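Long-range contact in periplasmic binding protein (Veillonella parvula, PDB 4OVK), which probably captures a solute, of a kind not established here, in the periplasm and delivers it to an ABC transporter: residues D232-N238 with R267-M273. Numbering follows the deposited sequence.
Sequences DIIILSN and RVYKAPM
Strands 233-236 and 268-270 run side by side in parallel, axes 4.6 Å apart and crossing at -22°, with Ile234 opposite Val268, Ile235 opposite Tyr269 and Leu236 opposite Lys270. Asp232 leads in, its carboxylate turned back to the backbone N of Lys180. Ile233 starts the extended backbone (phi/psi -136/138); its CD1 lies over one face of the Arg267 guanidinium, 3.5 Å from NH2, and its CG2 meets the Tyr269 ring edge. Arg267 NE donates to Tyr269 OH (2.9 Å), NH1 to Leu295 O. Ile234 turns both polar backbone atoms to strand 268-270: N donates to Arg267 O (3.0 Å), O accepts from Tyr269 N (2.8 Å). Ile233 and Ile235 bond instead to strand 180-184. Beta-branched isoleucines, all mt rotamers, suit these extended, buried positions; Ala271's small CB fits against Ile235 CG2 (4.0 Å). Leu236 N donates to Tyr269 O (2.7 Å), its O accepts from Ala271 N (2.9 Å), and on the other face its CD1 packs on Val268 CG1 (3.8 Å). Lys270's long aliphatic chain passes Leu236 (CB to Lys270 CD 4.0 Å), carrying NZ to Ser237 O (2.7 Å) and the carbonyls of Asp240 and Ile242. Asn238 lies beside the Ala271-Met273 backbone. With helix 285-296 packed against Tyr269, this is the edge of a 2-1-3-4 parallel sheet, the alpha/beta core of one lobe of a two-lobed periplasmic binding protein.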
loop_
_atom_site.group_PDB
_atom_site.type_symbol
_atom_site.label_atom_id
_atom_site.label_comp_id
_atom_site.label_asym_id
_atom_site.label_seq_id
_atom_site.Cartn_x
_atom_site.Cartn_y
_atom_site.Cartn_z
ATOM N N ASP A 232 -0.861 1.934 24.154
ATOM C CA ASP A 232 -1.385 0.583 24.438
ATOM C C ASP A 232 -1.019 -0.434 23.351
ATOM O O ASP A 232 -0.883 -1.640 23.623
ATOM C CB ASP A 232 -2.909 0.635 24.569
ATOM C CG ASP A 232 -3.377 1.587 25.667
ATOM O OD1 ASP A 232 -3.133 1.288 26.861
ATOM O OD2 ASP A 232 -3.993 2.634 25.335
ATOM N N ILE A 233 -0.895 0.054 22.116
ATOM C CA ILE A 233 -0.619 -0.780 20.946
ATOM C C ILE A 233 0.449 -0.079 20.109
ATOM O O ILE A 233 0.411 1.145 19.968
ATOM C CB ILE A 233 -1.896 -0.983 20.095
ATOM C CG1 ILE A 233 -2.945 -1.781 20.875
ATOM C CG2 ILE A 233 -1.588 -1.708 18.787
ATOM C CD1 ILE A 233 -4.321 -1.796 20.232
ATOM N N ILE A 234 1.411 -0.846 19.597
ATOM C CA ILE A 234 2.440 -0.309 18.690
ATOM C C ILE A 234 2.392 -1.145 17.417
ATOM O O ILE A 234 2.414 -2.374 17.484
ATOM C CB ILE A 234 3.858 -0.384 19.305
ATOM C CG1 ILE A 234 3.959 0.502 20.557
ATOM C CG2 ILE A 234 4.918 0.032 18.278
ATOM C CD1 ILE A 234 5.192 0.227 21.412
ATOM N N ILE A 235 2.276 -0.475 16.272
ATOM C CA ILE A 235 2.358 -1.119 14.979
ATOM C C ILE A 235 3.695 -0.706 14.369
ATOM O O ILE A 235 4.052 0.473 14.398
ATOM C CB ILE A 235 1.188 -0.703 14.069
ATOM C CG1 ILE A 235 -0.150 -1.125 14.715
ATOM C CG2 ILE A 235 1.350 -1.282 12.675
ATOM C CD1 ILE A 235 -1.331 -0.519 14.035
ATOM N N LEU A 236 4.437 -1.684 13.858
ATOM C CA LEU A 236 5.745 -1.453 13.252
ATOM C C LEU A 236 5.588 -1.478 11.742
ATOM O O LEU A 236 5.003 -2.399 11.205
ATOM C CB LEU A 236 6.738 -2.540 13.677
ATOM C CG LEU A 236 6.923 -2.783 15.177
ATOM C CD1 LEU A 236 7.800 -3.997 15.418
ATOM C CD2 LEU A 236 7.510 -1.572 15.870
ATOM N N SER A 237 6.138 -0.479 11.054
ATOM C CA SER A 237 6.001 -0.409 9.613
ATOM C C SER A 237 6.922 -1.391 8.871
ATOM O O SER A 237 7.821 -1.984 9.464
ATOM C CB SER A 237 6.277 1.020 9.136
ATOM O OG SER A 237 7.630 1.167 8.775
ATOM N N ASN A 238 6.692 -1.526 7.562
ATOM C CA ASN A 238 7.557 -2.317 6.660
ATOM C C ASN A 238 8.605 -1.486 5.927
ATOM O O ASN A 238 9.270 -1.982 5.004
ATOM C CB ASN A 238 6.709 -3.089 5.641
ATOM C CG ASN A 238 5.965 -4.246 6.275
ATOM O OD1 ASN A 238 4.778 -4.158 6.544
ATOM N ND2 ASN A 238 6.673 -5.323 6.542
ATOM N N ARG A 267 1.806 -6.138 23.005
ATOM C CA ARG A 267 0.928 -5.642 21.954
ATOM C C ARG A 267 1.734 -4.775 20.972
ATOM O O ARG A 267 1.335 -3.650 20.615
ATOM C CB ARG A 267 -0.238 -4.875 22.589
ATOM C CG ARG A 267 -1.120 -5.756 23.487
ATOM C CD ARG A 267 -2.582 -5.373 23.377
ATOM N NE ARG A 267 -3.134 -5.793 22.090
ATOM C CZ ARG A 267 -4.302 -5.393 21.586
ATOM N NH1 ARG A 267 -4.691 -5.841 20.395
ATOM N NH2 ARG A 267 -5.074 -4.542 22.252
ATOM N N VAL A 268 2.878 -5.322 20.553
ATOM C CA VAL A 268 3.732 -4.749 19.498
ATOM C C VAL A 268 3.635 -5.657 18.285
ATOM O O VAL A 268 3.977 -6.850 18.345
ATOM C CB VAL A 268 5.211 -4.660 19.917
ATOM C CG1 VAL A 268 6.046 -3.970 18.836
ATOM C CG2 VAL A 268 5.369 -3.946 21.249
ATOM N N TYR A 269 3.167 -5.093 17.180
ATOM C CA TYR A 269 2.812 -5.872 15.999
ATOM C C TYR A 269 3.466 -5.331 14.738
ATOM O O TYR A 269 3.371 -4.133 14.462
ATOM C CB TYR A 269 1.314 -5.819 15.788
ATOM C CG TYR A 269 0.495 -6.290 16.973
ATOM C CD1 TYR A 269 0.415 -7.633 17.292
ATOM C CD2 TYR A 269 -0.198 -5.382 17.770
ATOM C CE1 TYR A 269 -0.353 -8.064 18.376
ATOM C CE2 TYR A 269 -0.965 -5.799 18.834
ATOM C CZ TYR A 269 -1.035 -7.144 19.141
ATOM O OH TYR A 269 -1.808 -7.561 20.216
ATOM N N LYS A 270 4.088 -6.217 13.963
ATOM C CA LYS A 270 4.565 -5.866 12.619
ATOM C C LYS A 270 3.420 -5.806 11.599
ATOM O O LYS A 270 2.648 -6.765 11.434
ATOM C CB LYS A 270 5.608 -6.878 12.164
ATOM C CG LYS A 270 6.283 -6.598 10.825
ATOM C CD LYS A 270 7.255 -5.444 10.915
ATOM C CE LYS A 270 8.305 -5.522 9.826
ATOM N NZ LYS A 270 9.193 -4.339 9.824
ATOM N N ALA A 271 3.313 -4.688 10.892
ATOM C CA ALA A 271 2.259 -4.546 9.893
ATOM C C ALA A 271 2.386 -5.621 8.815
ATOM O O ALA A 271 3.496 -5.944 8.382
ATOM C CB ALA A 271 2.311 -3.178 9.245
ATOM N N PRO A 272 1.255 -6.160 8.361
ATOM C CA PRO A 272 1.306 -7.103 7.246
ATOM C C PRO A 272 1.771 -6.475 5.935
ATOM O O PRO A 272 1.775 -5.237 5.773
ATOM C CB PRO A 272 -0.142 -7.565 7.104
ATOM C CG PRO A 272 -0.796 -7.200 8.370
ATOM C CD PRO A 272 -0.122 -5.954 8.832
HETATM N N MSE A 273 2.168 -7.340 5.016
HETATM C CA MSE A 273 2.490 -6.943 3.653
HETATM C C MSE A 273 2.031 -8.016 2.703
HETATM O O MSE A 273 2.417 -9.166 2.832
HETATM C CB MSE A 273 3.988 -6.720 3.563
HETATM C CG MSE A 273 4.412 -6.579 2.107
HETATM SE SE MSE A 273 6.190 -5.786 2.105
HETATM C CE MSE A 273 7.127 -7.506 2.069
#